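Local atomic coordinates of glycerate dehydrogenase (Bacillus sp. 5mfcol3.1, PDB entry 6P2I), a protein that reduces acyclic imino acids made in situ by a partner oxidase, and binds NADPH and D-arginine. Residues Y5-T10 and E51-T56; I47-W52 and I70-S75. All coordinates share one frame; numbering follows the deposited sequence.

Contact 1 of 2, residues Y5-T10 and E51-T56; sequences YIDKPT and EWTSIT. With DAR (D-arginine), chain D.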
ATOM      1  N   TYR A   5       2.674  -9.992  34.720  1.00 19.99           N
ATOM      2  CA  TYR A   5       2.001  -9.887  33.427  1.00 22.82           C
ATOM      3  C   TYR A   5       0.791 -10.811  33.535  1.00 24.53           C
ATOM      4  O   TYR A   5       0.927 -12.040  33.529  1.00 23.31           O
ATOM      5  CB  TYR A   5       2.962 -10.277  32.308  1.00 21.78           C
ATOM      6  CG  TYR A   5       2.670  -9.726  30.913  1.00 18.08           C
ATOM      7  CD1 TYR A   5       1.435  -9.916  30.308  1.00 19.08           C
ATOM      8  CD2 TYR A   5       3.646  -9.047  30.200  1.00 22.18           C
ATOM      9  CE1 TYR A   5       1.168  -9.436  29.015  1.00 22.57           C
ATOM     10  CE2 TYR A   5       3.391  -8.556  28.910  1.00 25.04           C
ATOM     11  CZ  TYR A   5       2.150  -8.756  28.330  1.00 21.68           C
ATOM     12  OH  TYR A   5       1.899  -8.287  27.053  1.00 22.33           O
ATOM     13  N   ILE A   6      -0.402 -10.227  33.693  1.00 19.43           N
ATOM     14  CA  ILE A   6      -1.543 -11.013  34.167  1.00 22.66           C
ATOM     15  C   ILE A   6      -2.245 -11.819  33.088  1.00 21.31           C
ATOM     16  O   ILE A   6      -3.107 -12.639  33.420  1.00 23.84           O
ATOM     17  CB  ILE A   6      -2.594 -10.130  34.866  1.00 24.30           C
ATOM     18  CG1 ILE A   6      -3.318  -9.231  33.858  1.00 26.92           C
ATOM     19  CG2 ILE A   6      -1.957  -9.348  36.017  1.00 22.43           C
ATOM     20  CD1 ILE A   6      -4.566  -8.553  34.450  1.00 26.80           C
ATOM     21  N   ASP A   7      -1.921 -11.621  31.807  1.00 22.05           N
ATOM     22  CA  ASP A   7      -2.578 -12.384  30.753  1.00 21.81           C
ATOM     23  C   ASP A   7      -1.588 -12.602  29.612  1.00 23.05           C
ATOM     24  O   ASP A   7      -0.471 -12.088  29.630  1.00 22.56           O
ATOM     25  CB  ASP A   7      -3.890 -11.718  30.279  1.00 20.18           C
ATOM     26  CG  ASP A   7      -3.738 -10.223  29.956  1.00 20.96           C
ATOM     27  OD1 ASP A   7      -2.605  -9.746  29.779  1.00 21.93           O
ATOM     28  OD2 ASP A   7      -4.779  -9.522  29.901  1.00 23.05           O
ATOM     29  N   LYS A   8      -1.997 -13.413  28.631  1.00 25.17           N
ATOM     30  CA  LYS A   8      -1.077 -14.022  27.667  1.00 22.44           C
ATOM     31  C   LYS A   8      -0.363 -12.994  26.799  1.00 22.86           C
ATOM     32  O   LYS A   8      -1.001 -12.321  25.977  1.00 23.01           O
ATOM     33  CB  LYS A   8      -1.838 -15.008  26.775  1.00 25.76           C
ATOM     34  CG  LYS A   8      -0.972 -15.803  25.819  1.00 31.76           C
ATOM     35  CD  LYS A   8      -1.762 -16.953  25.208  1.00 42.56           C
ATOM     36  CE  LYS A   8      -2.714 -16.467  24.124  1.00 61.53           C
ATOM     37  NZ  LYS A   8      -2.131 -16.554  22.751  1.00 67.52           N
ATOM     38  N   PRO A   9       0.952 -12.844  26.931  1.00 20.99           N
ATOM     39  CA  PRO A   9       1.647 -11.845  26.112  1.00 17.65           C
ATOM     40  C   PRO A   9       1.722 -12.292  24.663  1.00 21.52           C
ATOM     41  O   PRO A   9       1.988 -13.460  24.365  1.00 21.48           O
ATOM     42  CB  PRO A   9       3.048 -11.760  26.733  1.00 22.06           C
ATOM     43  CG  PRO A   9       2.951 -12.498  28.060  1.00 28.84           C
ATOM     44  CD  PRO A   9       1.846 -13.498  27.904  1.00 26.66           C
ATOM     45  N   THR A  10       1.489 -11.343  23.760  1.00 20.82           N
ATOM     46  CA  THR A  10       1.801 -11.606  22.361  1.00 23.72           C
ATOM     47  C   THR A  10       3.293 -11.815  22.185  1.00 21.80           C
ATOM     48  O   THR A  10       3.727 -12.739  21.479  1.00 20.85           O
ATOM     49  CB  THR A  10       1.332 -10.453  21.492  1.00 21.29           C
ATOM     50  OG1 THR A  10      -0.097 -10.450  21.452  1.00 20.50           O
ATOM     51  CG2 THR A  10       1.905 -10.611  20.071  1.00 18.70           C
ATOM     52  N   GLU A  51      -2.639  -6.962  28.905  1.00 18.05           N
ATOM     53  CA  GLU A  51      -2.750  -6.877  27.446  1.00 17.53           C
ATOM     54  C   GLU A  51      -4.168  -7.055  26.930  1.00 22.45           C
ATOM     55  O   GLU A  51      -4.551  -6.414  25.937  1.00 24.10           O
ATOM     56  CB  GLU A  51      -1.843  -7.919  26.774  1.00 23.34           C
ATOM     57  CG  GLU A  51      -1.979  -7.905  25.242  1.00 19.95           C
ATOM     58  CD  GLU A  51      -0.886  -8.643  24.505  1.00 24.89           C
ATOM     59  OE1 GLU A  51      -1.027  -8.805  23.270  1.00 22.35           O
ATOM     60  OE2 GLU A  51       0.108  -9.053  25.131  1.00 20.76           O
ATOM     61  N   TRP A  52      -4.970  -7.906  27.580  1.00 19.62           N
ATOM     62  CA  TRP A  52      -6.254  -8.333  27.038  1.00 19.64           C
ATOM     63  C   TRP A  52      -7.429  -8.115  27.970  1.00 25.51           C
ATOM     64  O   TRP A  52      -8.568  -8.075  27.495  1.00 26.50           O
ATOM     65  CB  TRP A  52      -6.231  -9.833  26.707  1.00 23.98           C
ATOM     66  CG  TRP A  52      -5.131 -10.258  25.798  1.00 24.21           C
ATOM     67  CD1 TRP A  52      -3.914 -10.779  26.153  1.00 21.53           C
ATOM     68  CD2 TRP A  52      -5.145 -10.200  24.370  1.00 23.37           C
ATOM     69  NE1 TRP A  52      -3.179 -11.059  25.022  1.00 21.82           N
ATOM     70  CE2 TRP A  52      -3.913 -10.705  23.918  1.00 21.72           C
ATOM     71  CE3 TRP A  52      -6.088  -9.763  23.429  1.00 25.62           C
ATOM     72  CZ2 TRP A  52      -3.590 -10.786  22.558  1.00 20.93           C
ATOM     73  CZ3 TRP A  52      -5.773  -9.849  22.081  1.00 25.97           C
ATOM     74  CH2 TRP A  52      -4.535 -10.362  21.659  1.00 23.65           C
ATOM     75  N   THR A  53      -7.204  -8.017  29.270  1.00 23.54           N
ATOM     76  CA  THR A  53      -8.268  -8.217  30.235  1.00 25.33           C
ATOM     77  C   THR A  53      -8.912  -6.896  30.614  1.00 22.24           C
ATOM     78  O   THR A  53      -8.224  -5.964  31.038  1.00 27.56           O
ATOM     79  CB  THR A  53      -7.712  -8.921  31.472  1.00 26.96           C
ATOM     80  OG1 THR A  53      -7.153 -10.169  31.059  1.00 24.04           O
ATOM     81  CG2 THR A  53      -8.797  -9.154  32.518  1.00 27.26           C
ATOM     82  N   SER A  54     -10.234  -6.836  30.483  1.00 24.88           N
ATOM     83  CA  SER A  54     -10.977  -5.684  30.966  1.00 28.78           C
ATOM     84  C   SER A  54     -10.849  -5.574  32.476  1.00 28.36           C
ATOM     85  O   SER A  54     -10.973  -6.569  33.198  1.00 30.35           O
ATOM     86  CB  SER A  54     -12.445  -5.803  30.570  1.00 30.51           C
ATOM     87  OG  SER A  54     -12.591  -5.572  29.181  1.00 32.38           O
ATOM     88  N   ILE A  55     -10.602  -4.363  32.958  1.00 26.55           N
ATOM     89  CA  ILE A  55     -10.503  -4.098  34.389  1.00 29.43           C
ATOM     90  C   ILE A  55     -11.544  -3.033  34.703  1.00 31.58           C
ATOM     91  O   ILE A  55     -11.365  -1.851  34.386  1.00 30.94           O
ATOM     92  CB  ILE A  55      -9.092  -3.674  34.814  1.00 27.19           C
ATOM     93  CG1 ILE A  55      -8.113  -4.815  34.521  1.00 25.77           C
ATOM     94  CG2 ILE A  55      -9.077  -3.306  36.289  1.00 31.62           C
ATOM     95  CD1 ILE A  55      -6.647  -4.508  34.808  1.00 25.36           C
ATOM     96  N   THR A  56     -12.642  -3.455  35.318  1.00 30.75           N
ATOM     97  CA  THR A  56     -13.803  -2.614  35.556  1.00 38.44           C
ATOM     98  C   THR A  56     -13.776  -2.034  36.963  1.00 37.57           C
ATOM     99  O   THR A  56     -13.052  -2.498  37.850  1.00 34.13           O
ATOM    100  CB  THR A  56     -15.090  -3.417  35.360  1.00 35.60           C
ATOM    101  OG1 THR A  56     -15.171  -4.426  36.377  1.00 34.72           O
ATOM    102  CG2 THR A  56     -15.098  -4.081  33.992  1.00 37.16           C
TER
HETATM  103  N   DAR D 402      -4.907  -1.926  20.345  1.00 31.15           N
HETATM  104  CA  DAR D 402      -3.564  -1.549  19.904  1.00 34.85           C
HETATM  105  CB  DAR D 402      -2.727  -2.781  19.527  1.00 33.00           C
HETATM  106  CG  DAR D 402      -2.481  -3.737  20.699  1.00 36.64           C
HETATM  107  CD  DAR D 402      -1.331  -4.698  20.413  1.00 36.52           C
HETATM  108  NE  DAR D 402      -0.940  -5.570  21.521  1.00 26.49           N
HETATM  109  CZ  DAR D 402       0.296  -5.525  22.027  1.00 24.93           C
HETATM  110  NH1 DAR D 402       1.044  -4.426  21.884  1.00 23.02           N
HETATM  111  NH2 DAR D 402       0.803  -6.570  22.683  1.00 23.36           N
HETATM  112  C   DAR D 402      -2.886  -0.675  20.944  1.00 26.12           C
HETATM  113  O   DAR D 402      -1.650  -0.666  21.106  1.00 33.46           O
HETATM  114  OXT DAR D 402      -3.608   0.049  21.628  1.00 30.18           O
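Asp7 OD2 is gripped by two donors from the loop after strand 47-50. The backbone N of Trp52 meets OD2 of Asp7 at 2.8 Å, from above the carboxylate plane and 44° out of it. Thr53 OG1 donates to OD2 of Asp7 from the anti side at 2.7 Å. The other oxygen, Asp7 OD1, accepts the backbone N of Glu51 on its syn lone pair at 2.9 Å. One carboxylate therefore holds three successive residues of 51-56.

A second carboxylate works the other way. Glu51 CG is anti to the backbone N (chi1 177°), and the chain runs on extended to Tyr5 and Thr10. Tyr5 OH, at 2.7 Å, and Thr10 N, at 3.0 Å, reach Glu51 OE2 from opposite faces of its plane. Thr10 OG1 donates to Glu51 OE1 on the syn side at 2.6 Å.

Trp52 adds a bond at its ring edge. Its NE1 donates to Lys8 O at 2.7 Å, with the oxygen close to the ring plane. One face of this indole lies against Glu51 CG, offset toward the rim.

Bound D-arginine gives Glu51 OE1 a nearly straight bond from its NH2 (2.9 Å, 169°). Three protein donors fix the rotation of the Glu51 carboxylate, which is consistent with a pocket set to receive a guanidinium group.

Contact 2 of 2, residues I47-W52 and I70-S75; sequences IAIVEW and ITITTS. With DAR (D-arginine), chain D.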
ATOM      1  N   ILE A  47       3.205  -4.241  40.907  1.00 23.77           N
ATOM      2  CA  ILE A  47       3.058  -3.737  39.548  1.00 23.05           C
ATOM      3  C   ILE A  47       2.369  -4.816  38.730  1.00 23.19           C
ATOM      4  O   ILE A  47       2.706  -6.000  38.850  1.00 25.11           O
ATOM      5  CB  ILE A  47       4.421  -3.378  38.922  1.00 25.79           C
ATOM      6  CG1 ILE A  47       5.139  -2.322  39.768  1.00 24.28           C
ATOM      7  CG2 ILE A  47       4.246  -2.933  37.470  1.00 23.53           C
ATOM      8  CD1 ILE A  47       6.561  -2.039  39.293  1.00 24.30           C
ATOM      9  N   ALA A  48       1.383  -4.419  37.926  1.00 22.01           N
ATOM     10  CA  ALA A  48       0.715  -5.341  37.018  1.00 18.96           C
ATOM     11  C   ALA A  48       0.886  -4.852  35.590  1.00 19.72           C
ATOM     12  O   ALA A  48       0.949  -3.647  35.345  1.00 22.40           O
ATOM     13  CB  ALA A  48      -0.777  -5.477  37.326  1.00 23.51           C
ATOM     14  N   ILE A  49       0.951  -5.805  34.660  1.00 22.19           N
ATOM     15  CA  ILE A  49       0.990  -5.541  33.219  1.00 21.63           C
ATOM     16  C   ILE A  49      -0.191  -6.270  32.596  1.00 22.81           C
ATOM     17  O   ILE A  49      -0.444  -7.435  32.919  1.00 21.11           O
ATOM     18  CB  ILE A  49       2.302  -6.019  32.580  1.00 17.63           C
ATOM     19  CG1 ILE A  49       3.511  -5.445  33.322  1.00 22.86           C
ATOM     20  CG2 ILE A  49       2.329  -5.631  31.072  1.00 17.14           C
ATOM     21  CD1 ILE A  49       4.765  -6.276  33.163  1.00 24.30           C
ATOM     22  N   VAL A  50      -0.912  -5.600  31.702  1.00 21.26           N
ATOM     23  CA  VAL A  50      -2.126  -6.178  31.144  1.00 17.27           C
ATOM     24  C   VAL A  50      -2.138  -5.965  29.634  1.00 18.61           C
ATOM     25  O   VAL A  50      -1.678  -4.928  29.137  1.00 20.90           O
ATOM     26  CB  VAL A  50      -3.383  -5.580  31.811  1.00 22.00           C
ATOM     27  CG1 VAL A  50      -3.475  -4.071  31.554  1.00 23.71           C
ATOM     28  CG2 VAL A  50      -4.636  -6.297  31.341  1.00 21.87           C
ATOM     29  N   GLU A  51      -2.639  -6.962  28.905  1.00 18.05           N
ATOM     30  CA  GLU A  51      -2.750  -6.877  27.446  1.00 17.53           C
ATOM     31  C   GLU A  51      -4.168  -7.055  26.930  1.00 22.45           C
ATOM     32  O   GLU A  51      -4.551  -6.414  25.937  1.00 24.10           O
ATOM     33  CB  GLU A  51      -1.843  -7.919  26.774  1.00 23.34           C
ATOM     34  CG  GLU A  51      -1.979  -7.905  25.242  1.00 19.95           C
ATOM     35  CD  GLU A  51      -0.886  -8.643  24.505  1.00 24.89           C
ATOM     36  OE1 GLU A  51      -1.027  -8.805  23.270  1.00 22.35           O
ATOM     37  OE2 GLU A  51       0.108  -9.053  25.131  1.00 20.76           O
ATOM     38  N   TRP A  52      -4.970  -7.906  27.580  1.00 19.62           N
ATOM     39  CA  TRP A  52      -6.254  -8.333  27.038  1.00 19.64           C
ATOM     40  C   TRP A  52      -7.429  -8.115  27.970  1.00 25.51           C
ATOM     41  O   TRP A  52      -8.568  -8.075  27.495  1.00 26.50           O
ATOM     42  CB  TRP A  52      -6.231  -9.833  26.707  1.00 23.98           C
ATOM     43  CG  TRP A  52      -5.131 -10.258  25.798  1.00 24.21           C
ATOM     44  CD1 TRP A  52      -3.914 -10.779  26.153  1.00 21.53           C
ATOM     45  CD2 TRP A  52      -5.145 -10.200  24.370  1.00 23.37           C
ATOM     46  NE1 TRP A  52      -3.179 -11.059  25.022  1.00 21.82           N
ATOM     47  CE2 TRP A  52      -3.913 -10.705  23.918  1.00 21.72           C
ATOM     48  CE3 TRP A  52      -6.088  -9.763  23.429  1.00 25.62           C
ATOM     49  CZ2 TRP A  52      -3.590 -10.786  22.558  1.00 20.93           C
ATOM     50  CZ3 TRP A  52      -5.773  -9.849  22.081  1.00 25.97           C
ATOM     51  CH2 TRP A  52      -4.535 -10.362  21.659  1.00 23.65           C
ATOM     52  N   ILE A  70       0.368  -1.196  34.156  1.00 19.05           N
ATOM     53  CA  ILE A  70       0.897  -0.850  32.841  1.00 19.77           C
ATOM     54  C   ILE A  70       0.081  -1.597  31.801  1.00 24.65           C
ATOM     55  O   ILE A  70      -0.012  -2.830  31.858  1.00 22.96           O
ATOM     56  CB  ILE A  70       2.382  -1.218  32.715  1.00 20.71           C
ATOM     57  CG1 ILE A  70       3.213  -0.488  33.775  1.00 23.76           C
ATOM     58  CG2 ILE A  70       2.884  -0.962  31.276  1.00 18.02           C
ATOM     59  CD1 ILE A  70       4.580  -1.102  33.989  1.00 23.97           C
ATOM     60  N   THR A  71      -0.504  -0.866  30.846  1.00 20.05           N
ATOM     61  CA  THR A  71      -1.049  -1.523  29.666  1.00 22.63           C
ATOM     62  C   THR A  71       0.091  -1.715  28.683  1.00 20.82           C
ATOM     63  O   THR A  71       0.884  -0.793  28.472  1.00 20.37           O
ATOM     64  CB  THR A  71      -2.184  -0.715  29.020  1.00 22.57           C
ATOM     65  OG1 THR A  71      -1.694   0.547  28.532  1.00 23.24           O
ATOM     66  CG2 THR A  71      -3.328  -0.503  30.019  1.00 22.56           C
ATOM     67  N   ILE A  72       0.220  -2.935  28.149  1.00 18.14           N
ATOM     68  CA  ILE A  72       1.209  -3.180  27.110  1.00 18.12           C
ATOM     69  C   ILE A  72       0.797  -2.470  25.839  1.00 18.75           C
ATOM     70  O   ILE A  72       1.632  -2.245  24.963  1.00 20.71           O
ATOM     71  CB  ILE A  72       1.400  -4.692  26.864  1.00 17.51           C
ATOM     72  CG1 ILE A  72       2.771  -4.967  26.220  1.00 20.70           C
ATOM     73  CG2 ILE A  72       0.286  -5.237  25.987  1.00 21.81           C
ATOM     74  CD1 ILE A  72       3.941  -4.637  27.130  1.00 24.56           C
ATOM     75  N   THR A  73      -0.469  -2.084  25.745  1.00 18.69           N
ATOM     76  CA  THR A  73      -1.049  -1.424  24.586  1.00 20.64           C
ATOM     77  C   THR A  73      -0.927   0.090  24.696  1.00 20.26           C
ATOM     78  O   THR A  73      -0.719   0.646  25.775  1.00 19.36           O
ATOM     79  CB  THR A  73      -2.524  -1.800  24.475  1.00 24.69           C
ATOM     80  OG1 THR A  73      -3.180  -1.473  25.710  1.00 23.98           O
ATOM     81  CG2 THR A  73      -2.662  -3.285  24.211  1.00 27.70           C
ATOM     82  N   THR A  74      -1.061   0.767  23.543  1.00 18.20           N
ATOM     83  CA  THR A  74      -1.275   2.211  23.583  1.00 18.57           C
ATOM     84  C   THR A  74      -2.693   2.537  24.027  1.00 19.79           C
ATOM     85  O   THR A  74      -2.921   3.502  24.769  1.00 22.64           O
ATOM     86  CB  THR A  74      -0.993   2.812  22.205  1.00 17.50           C
ATOM     87  OG1 THR A  74       0.364   2.541  21.872  1.00 20.16           O
ATOM     88  CG2 THR A  74      -1.249   4.332  22.201  1.00 20.08           C
ATOM     89  N   SER A  75      -3.660   1.742  23.586  1.00 23.38           N
ATOM     90  CA  SER A  75      -5.033   1.923  24.032  0.52 23.32           C
ATOM     91  C   SER A  75      -5.177   1.543  25.503  1.00 25.72           C
ATOM     92  O   SER A  75      -4.471   0.670  26.018  1.00 24.97           O
ATOM     93  CB  SER A  75      -5.979   1.082  23.172  0.52 27.41           C
ATOM     94  OG  SER A  75      -7.179   0.782  23.849  0.52 27.64           O
TER
HETATM   95  N   DAR D 402      -4.907  -1.926  20.345  1.00 31.15           N
HETATM   96  CA  DAR D 402      -3.564  -1.549  19.904  1.00 34.85           C
HETATM   97  CB  DAR D 402      -2.727  -2.781  19.527  1.00 33.00           C
HETATM   98  CG  DAR D 402      -2.481  -3.737  20.699  1.00 36.64           C
HETATM   99  CD  DAR D 402      -1.331  -4.698  20.413  1.00 36.52           C
HETATM  100  NE  DAR D 402      -0.940  -5.570  21.521  1.00 26.49           N
HETATM  101  CZ  DAR D 402       0.296  -5.525  22.027  1.00 24.93           C
HETATM  102  NH1 DAR D 402       1.044  -4.426  21.884  1.00 23.02           N
HETATM  103  NH2 DAR D 402       0.803  -6.570  22.683  1.00 23.36           N
HETATM  104  C   DAR D 402      -2.886  -0.675  20.944  1.00 26.12           C
HETATM  105  O   DAR D 402      -1.650  -0.666  21.106  1.00 33.46           O
HETATM  106  OXT DAR D 402      -3.608   0.049  21.628  1.00 30.18           O
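Ile49 pairs with Ile70, and Val50 with Thr71, in two parallel bridges between strands 47-50 and 68-71. With helix 57-60 these strands form a beta-alpha-beta unit of the five-stranded parallel sheet.

The backbone bonds alternate as parallel strands require. Ile70 N donates to Ala48 O at 2.8 Å. Val50 N then donates to Ile70 O at 2.9 Å. Ile72 N closes the series on Val50 O at 2.9 Å, with a nearly straight N-H...O angle of 172°. The CA-H groups of Ile49 and Thr71 add contacts to Ile70 O and Val50 O.

Apolar packing follows the two sheet faces. Ile49 and Ile70 share one face, where Leu290 and Ile294 of helix 280-298 cover them. Val50 and Thr71 share the other. There their side chains lie side by side and point the same way, with Val50 CG1 3.9 Å from Thr71 CG2. With CG1 of Ile72 anti to the backbone N (chi1 -158°), its CG2 sits between N and the carbonyl carbon and packs against Glu51, 3.5 Å from CB. An alanine in place of Glu51 would probably leave the D-arginine guanidinium and Thr10 OG1 without their carboxylate mate, and open a gap where CG and the carboxylate had covered Ile72 CG2.

Beyond strand 68-71 the chain turns to the ligand. Thr71 OG1 donates to Thr73 O within this turn. The amides of the next two residues then take the carboxylate of D-arginine. Thr74 N donates to the ligand O at 2.9 Å, and Ser75 N to its OXT at 2.6 Å, a short distance, at a residue modelled in two conformations. NADPH also touches Thr74 and Ser75. Between the two ends of the ligand, Thr73 CG2 lies 3.5 Å from CG of D-arginine.

How the contacts relate
From the N terminus, strand 2-5 leads into segment 5-10. The chain then passes through helix 14-23, strand 25-28 and helix 35-43 before strand 47-50 brings it back. Contact 1 closes this long excursion. Contact 2 closes a shorter one, through helix 57-60 to strand 68-71. The two loops follow one another and neither cross nor nest: contact 2 begins on the stretch where contact 1 ends, and both use Glu51 and Trp52. Strand 47-50 lies between strands 2-5 and 68-71 in the sheet. Ile6 N probably hydrogen-bonds to Ile49 O, and Tyr5 packs on Ile72. Together they join three neighbouring strand ends around one D-arginine, contact 2 touching both ends of it.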